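Local coordinates for putative fusidic acid resistance protein (Staphylococcus aureus, PDB 2YB5) that confers resistance to fusidic acid, probably by binding elongation factor G and clearing it from the ribosome when the antibiotic has stalled it there, at residues Phe12-Val15 and Lys16-Val19; Asn43-Asn46 and Asp47-Glu51; Glu74-Leu77 and Asn78-Lys81. One frame throughout, in Å; residues are numbered along the deposited sequence.

Contact 1: Phe12-Val15 and Lys16-Val19; sequences FVKV and KQLV
V13 and Q17 meet one helical turn apart, where the amide oxygen OE1 of Q17 lies 3.7 Å from the methyl CG1 of V13. That methyl stands anti to its own backbone nitrogen (chi1 175°), which leans it forward along the helix over the next turn. Behind the pair, Q17 N donates to V13 O over 2.9 Å in a nearly straight bond, and the same i to i+4 pattern joins K16 to F12, L18 to K14 and V19 to V15. The amide end of Q17 is held elsewhere: NE2 donates to D202. The tight side is that of V15, L18 and V19, all buried against neighbouring helices: CG2 of V19 rests 3.3 Å from V15 O and CG of L18 3.4 Å from K14 O, whereas CG1 of V15 touches CG2 of V19 only lightly, at 4.5 Å. The looser side belongs to K14, partly exposed, whose chain turns at chi2 (72°). Its CG is 4.1 Å from CD1 of L18, while CD passes 4.2 Å from NE2 of Q17 at about a right angle. NZ of K16 makes a weak hydrogen bond to Q199 O, while its chain lies on L77. Helix 9-27 packs against two other helices on adjoining sides, V15, L18 and V19 meeting helix 35-50 and F12 and K16 meeting helix 70-80, while Q17 faces the zinc-finger part of the chain.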
# COMPACT_ATOMS: atom_id res chain seq x y z
N PHE A 12 6.14 -3.13 -4.27
CA PHE A 12 5.58 -3.38 -5.59
C PHE A 12 4.80 -2.17 -6.11
O PHE A 12 4.83 -1.87 -7.30
CB PHE A 12 4.70 -4.63 -5.61
CG PHE A 12 4.09 -4.91 -6.96
CD1 PHE A 12 4.78 -5.64 -7.91
CD2 PHE A 12 2.83 -4.41 -7.28
CE1 PHE A 12 4.22 -5.90 -9.16
CE2 PHE A 12 2.27 -4.65 -8.54
CZ PHE A 12 2.97 -5.40 -9.47
N VAL A 13 4.11 -1.48 -5.22
CA VAL A 13 3.38 -0.28 -5.59
C VAL A 13 4.36 0.79 -6.05
O VAL A 13 4.13 1.46 -7.06
CB VAL A 13 2.49 0.22 -4.44
CG1 VAL A 13 1.82 1.54 -4.81
CG2 VAL A 13 1.44 -0.83 -4.11
N LYS A 14 5.48 0.89 -5.33
CA LYS A 14 6.55 1.83 -5.73
C LYS A 14 7.14 1.45 -7.10
O LYS A 14 7.24 2.31 -7.97
CB LYS A 14 7.64 1.91 -4.65
CG LYS A 14 8.73 2.92 -4.92
CD LYS A 14 8.26 4.34 -4.75
CE LYS A 14 9.36 5.31 -5.10
NZ LYS A 14 8.98 6.74 -4.89
N VAL A 15 7.50 0.17 -7.29
CA VAL A 15 8.02 -0.29 -8.59
C VAL A 15 7.08 0.13 -9.73
O VAL A 15 7.52 0.64 -10.76
CB VAL A 15 8.25 -1.83 -8.65
CG1 VAL A 15 8.52 -2.28 -10.07
CG2 VAL A 15 9.41 -2.27 -7.75
N LYS A 16 5.78 -0.07 -9.52
CA LYS A 16 4.75 0.27 -10.49
C LYS A 16 4.71 1.78 -10.75
O LYS A 16 4.72 2.21 -11.90
CB LYS A 16 3.41 -0.25 -9.97
CG LYS A 16 2.17 0.10 -10.77
CD LYS A 16 0.91 -0.38 -10.05
CE LYS A 16 0.57 0.51 -8.84
NZ LYS A 16 -0.52 -0.03 -7.94
N GLN A 17 4.71 2.57 -9.68
CA GLN A 17 4.80 4.02 -9.80
C GLN A 17 6.04 4.47 -10.59
O GLN A 17 5.99 5.46 -11.33
CB GLN A 17 4.76 4.70 -8.42
CG GLN A 17 3.37 4.68 -7.76
CD GLN A 17 3.38 5.19 -6.32
OE1 GLN A 17 2.36 5.09 -5.62
NE2 GLN A 17 4.50 5.75 -5.87
N LEU A 18 7.16 3.76 -10.42
CA LEU A 18 8.39 4.11 -11.14
C LEU A 18 8.28 3.77 -12.63
O LEU A 18 8.74 4.53 -13.48
CB LEU A 18 9.60 3.43 -10.52
CG LEU A 18 9.97 3.89 -9.10
CD1 LEU A 18 10.83 2.84 -8.42
CD2 LEU A 18 10.68 5.24 -9.12
N VAL A 19 7.65 2.64 -12.94
CA VAL A 19 7.45 2.23 -14.32
C VAL A 19 6.57 3.23 -15.08
O VAL A 19 6.90 3.59 -16.21
CB VAL A 19 6.87 0.80 -14.41
CG1 VAL A 19 6.40 0.49 -15.82
CG2 VAL A 19 7.92 -0.22 -13.97

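Contact 2: Asn43-Asn46 and Asp47-Glu51; sequences NEIN and DIFKE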
# COMPACT_ATOMS: atom_id res chain seq x y z
N ASN A 43 17.43 2.35 -12.06
CA ASN A 43 18.19 1.95 -10.87
C ASN A 43 17.37 1.89 -9.59
O ASN A 43 17.68 1.08 -8.71
CB ASN A 43 19.44 2.82 -10.68
CG ASN A 43 20.67 2.27 -11.40
OD1 ASN A 43 20.86 1.06 -11.49
ND2 ASN A 43 21.51 3.17 -11.89
N GLU A 44 16.34 2.73 -9.46
CA GLU A 44 15.41 2.65 -8.32
C GLU A 44 14.65 1.34 -8.32
O GLU A 44 14.49 0.71 -7.27
CB GLU A 44 14.41 3.81 -8.33
CG GLU A 44 15.02 5.18 -8.07
CD GLU A 44 15.48 5.34 -6.63
OE1 GLU A 44 14.60 5.34 -5.73
OE2 GLU A 44 16.71 5.47 -6.41
N ILE A 45 14.17 0.93 -9.49
CA ILE A 45 13.45 -0.33 -9.61
C ILE A 45 14.35 -1.51 -9.24
O ILE A 45 13.93 -2.39 -8.47
CB ILE A 45 12.91 -0.53 -11.04
CG1 ILE A 45 11.84 0.52 -11.35
CG2 ILE A 45 12.35 -1.96 -11.23
CD1 ILE A 45 11.38 0.56 -12.77
N ASN A 46 15.56 -1.50 -9.78
CA ASN A 46 16.55 -2.57 -9.56
C ASN A 46 16.95 -2.69 -8.10
O ASN A 46 17.06 -3.81 -7.58
CB ASN A 46 17.80 -2.31 -10.41
CG ASN A 46 18.78 -3.48 -10.38
OD1 ASN A 46 18.42 -4.62 -10.65
ND2 ASN A 46 20.04 -3.18 -10.07
N ASP A 47 17.19 -1.56 -7.45
CA ASP A 47 17.58 -1.56 -6.04
C ASP A 47 16.51 -2.22 -5.15
O ASP A 47 16.85 -2.95 -4.22
CB ASP A 47 17.91 -0.13 -5.56
CG ASP A 47 19.24 0.38 -6.12
OD1 ASP A 47 20.06 -0.44 -6.59
OD2 ASP A 47 19.46 1.61 -6.09
N ILE A 48 15.23 -1.98 -5.46
CA ILE A 48 14.13 -2.62 -4.73
C ILE A 48 14.27 -4.15 -4.73
O ILE A 48 13.89 -4.81 -3.77
CB ILE A 48 12.75 -2.21 -5.31
CG1 ILE A 48 12.43 -0.75 -4.94
CG2 ILE A 48 11.65 -3.12 -4.80
CD1 ILE A 48 11.21 -0.22 -5.64
N PHE A 49 14.82 -4.69 -5.82
CA PHE A 49 15.06 -6.13 -5.92
C PHE A 49 16.46 -6.55 -5.46
O PHE A 49 16.63 -7.66 -4.95
CB PHE A 49 14.78 -6.62 -7.34
CG PHE A 49 13.31 -6.59 -7.70
CD1 PHE A 49 12.47 -7.63 -7.29
CD2 PHE A 49 12.77 -5.53 -8.39
CE1 PHE A 49 11.11 -7.61 -7.61
CE2 PHE A 49 11.42 -5.50 -8.72
CZ PHE A 49 10.59 -6.54 -8.32
N LYS A 50 17.46 -5.67 -5.61
CA LYS A 50 18.82 -5.99 -5.13
C LYS A 50 18.84 -6.22 -3.62
O LYS A 50 19.45 -7.18 -3.14
CB LYS A 50 19.84 -4.90 -5.48
CG LYS A 50 20.34 -4.93 -6.92
CD LYS A 50 21.85 -4.68 -7.02
CE LYS A 50 22.27 -3.33 -6.43
NZ LYS A 50 23.66 -2.94 -6.83
N GLU A 51 18.16 -5.34 -2.89
CA GLU A 51 17.99 -5.49 -1.43
C GLU A 51 17.61 -6.92 -1.02
O GLU A 51 18.06 -7.41 0.02
CB GLU A 51 16.93 -4.49 -0.94
CG GLU A 51 16.78 -4.38 0.59
CD GLU A 51 15.52 -3.60 1.00
OE1 GLU A 51 15.06 -2.74 0.21
OE2 GLU A 51 15.00 -3.85 2.10
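The last turns of helix 35-50, in the N-terminal helical region related to elongation factor G-binding proteins, bring N46 against K50 and I45 against F49. N46 meets K50 on the outer side. Its CG is anti to the backbone nitrogen (chi1 -172°), a setting that places ND2 3.6 Å from CG of K50. This is an amide against a methylene, on the aliphatic part of a lysine whose chain bends at chi2 and again at chi3. Below it, N46 O takes two amide hydrogens: a bond of 2.7 Å from K50 N, lying in the carbonyl plane, and a weak one of 3.0 Å from F49 N. On the buried side, I45 offers CG2 to CE2 of F49 at 4.4 Å, a light apolar touch. The phenyl ring also turns its edge to the backbone, so that CD2 lies 3.3 Å from I45 O, near the ring plane. One turn back, D47 N donates to N43 O over 3.0 Å, with the donor tilted from the carbonyl plane. The D47 carboxylate folds back toward the same carbonyl, an approach of two acceptors that is probably slightly unfavourable. I48 N completes the set with a weak 3.3 Å bond to E44 O. I45 and I48 pack on helix 9-27, I45 also on helix 59-63, and F49 on I7, I54 and I56. The whole is an amphipathic helix, its apolar face turned into a helical bundle and its N43, D47 and K50 face exposed.

Contact 3: Glu74-Leu77 and Asn78-Lys81; sequences EHLL and NELK
Two different first torsions bring H75 and E79 together: CG of H75 is anti to its backbone nitrogen (chi1 171°), which carries NE2 to the E79 carboxylate, whereas CG of E79 lies beside its own nitrogen (chi1 -75°), and the chain beyond it runs extended back toward the preceding turn. The glutamate therefore passes over one face of the imidazole, its CG above the ring but offset toward the rim. At the far end, OE2 of E79 stands 3.4 Å from NE2 of H75, with the carboxylate and ring planes 37° apart. The other oxygen, OE1, rests 3.4 Å from CD2 of L76, so each carboxylate oxygen has its own neighbour, a ring nitrogen and a methyl. Beneath this pair E79 N donates to H75 O over 2.9 Å, and N78 N makes a shorter bond of 2.7 Å to E74 O. On the buried side, CD2 of L77 meets CD1 of L80 at 3.9 Å, their side chains crossing at a slant. L77 O receives weak bonds from both L80 N, at 2.9 Å, and K81 N, and L80 N also donates weakly to L76 O. The carboxylate of E74 is tied to Y20 on helix 9-27. L77 and L80 form the leucine face of helix 70-80, packed on F59 and on helix 9-27 as in the core of a helical bundle.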
# COMPACT_ATOMS: atom_id res chain seq x y z
N GLU A 74 2.18 -3.69 -18.04
CA GLU A 74 1.28 -4.39 -17.13
C GLU A 74 1.49 -5.90 -17.12
O GLU A 74 1.45 -6.53 -16.06
CB GLU A 74 -0.18 -4.08 -17.49
CG GLU A 74 -0.58 -2.61 -17.30
CD GLU A 74 -0.63 -2.19 -15.85
OE1 GLU A 74 -1.22 -2.93 -15.03
OE2 GLU A 74 -0.08 -1.11 -15.52
N HIS A 75 1.72 -6.48 -18.29
CA HIS A 75 2.03 -7.90 -18.40
C HIS A 75 3.31 -8.25 -17.64
O HIS A 75 3.32 -9.17 -16.82
CB HIS A 75 2.19 -8.30 -19.88
CG HIS A 75 2.71 -9.69 -20.08
ND1 HIS A 75 1.97 -10.82 -19.79
CD2 HIS A 75 3.91 -10.14 -20.54
CE1 HIS A 75 2.68 -11.89 -20.07
NE2 HIS A 75 3.86 -11.51 -20.52
N LEU A 76 4.37 -7.49 -17.90
CA LEU A 76 5.66 -7.71 -17.23
C LEU A 76 5.53 -7.49 -15.72
O LEU A 76 6.09 -8.26 -14.94
CB LEU A 76 6.74 -6.79 -17.82
CG LEU A 76 7.11 -6.99 -19.30
CD1 LEU A 76 7.93 -5.81 -19.82
CD2 LEU A 76 7.87 -8.30 -19.51
N LEU A 77 4.78 -6.46 -15.32
CA LEU A 77 4.50 -6.20 -13.90
C LEU A 77 3.71 -7.35 -13.28
O LEU A 77 4.04 -7.80 -12.19
CB LEU A 77 3.73 -4.89 -13.69
CG LEU A 77 4.52 -3.57 -13.77
CD1 LEU A 77 3.58 -2.38 -13.63
CD2 LEU A 77 5.62 -3.51 -12.72
N ASN A 78 2.68 -7.83 -13.98
CA ASN A 78 1.90 -8.99 -13.52
C ASN A 78 2.77 -10.25 -13.37
O ASN A 78 2.51 -11.08 -12.51
CB ASN A 78 0.73 -9.28 -14.47
CG ASN A 78 -0.39 -8.26 -14.34
OD1 ASN A 78 -0.27 -7.25 -13.66
ND2 ASN A 78 -1.51 -8.53 -15.02
N GLU A 79 3.78 -10.37 -14.22
CA GLU A 79 4.76 -11.45 -14.10
C GLU A 79 5.62 -11.29 -12.85
O GLU A 79 6.13 -12.28 -12.32
CB GLU A 79 5.66 -11.52 -15.34
CG GLU A 79 4.99 -12.11 -16.57
CD GLU A 79 5.91 -12.16 -17.78
OE1 GLU A 79 6.61 -11.16 -18.05
OE2 GLU A 79 5.94 -13.20 -18.46
N LEU A 80 5.79 -10.04 -12.40
CA LEU A 80 6.49 -9.76 -11.15
C LEU A 80 5.65 -10.12 -9.92
O LEU A 80 6.22 -10.41 -8.86
CB LEU A 80 6.91 -8.28 -11.06
CG LEU A 80 8.01 -7.79 -12.00
CD1 LEU A 80 8.18 -6.29 -11.85
CD2 LEU A 80 9.31 -8.51 -11.70
N LYS A 81 4.32 -10.12 -10.04
CA LYS A 81 3.44 -10.36 -8.88
C LYS A 81 3.81 -11.63 -8.13
O LYS A 81 3.50 -11.77 -6.94
CB LYS A 81 1.96 -10.39 -9.29
CG LYS A 81 1.39 -8.99 -9.55
CD LYS A 81 -0.11 -9.01 -9.81
CE LYS A 81 -0.60 -7.61 -10.15
NZ LYS A 81 -2.08 -7.53 -10.34

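In the fold
From the N terminus the contacts come in series, each local to one helix, so none encloses a long loop and none nests in or crosses another. Contact 1 lies on helix 9-27, contact 2 on helix 35-50 and contact 3 on helix 70-80. Contact 1 shares faces with both of the others: V15, L18 and V19 pack on E44, I45 and I48 of contact 2, whereas F12 and K16 pack on L77, L80 and K81 of contact 3. Between contacts 2 and 3, whose centres are about 16 Å apart, F49 still touches L80. Together they tie three helices of the N-terminal region, and contact 1 also faces the zinc-finger part, chiefly through Q17.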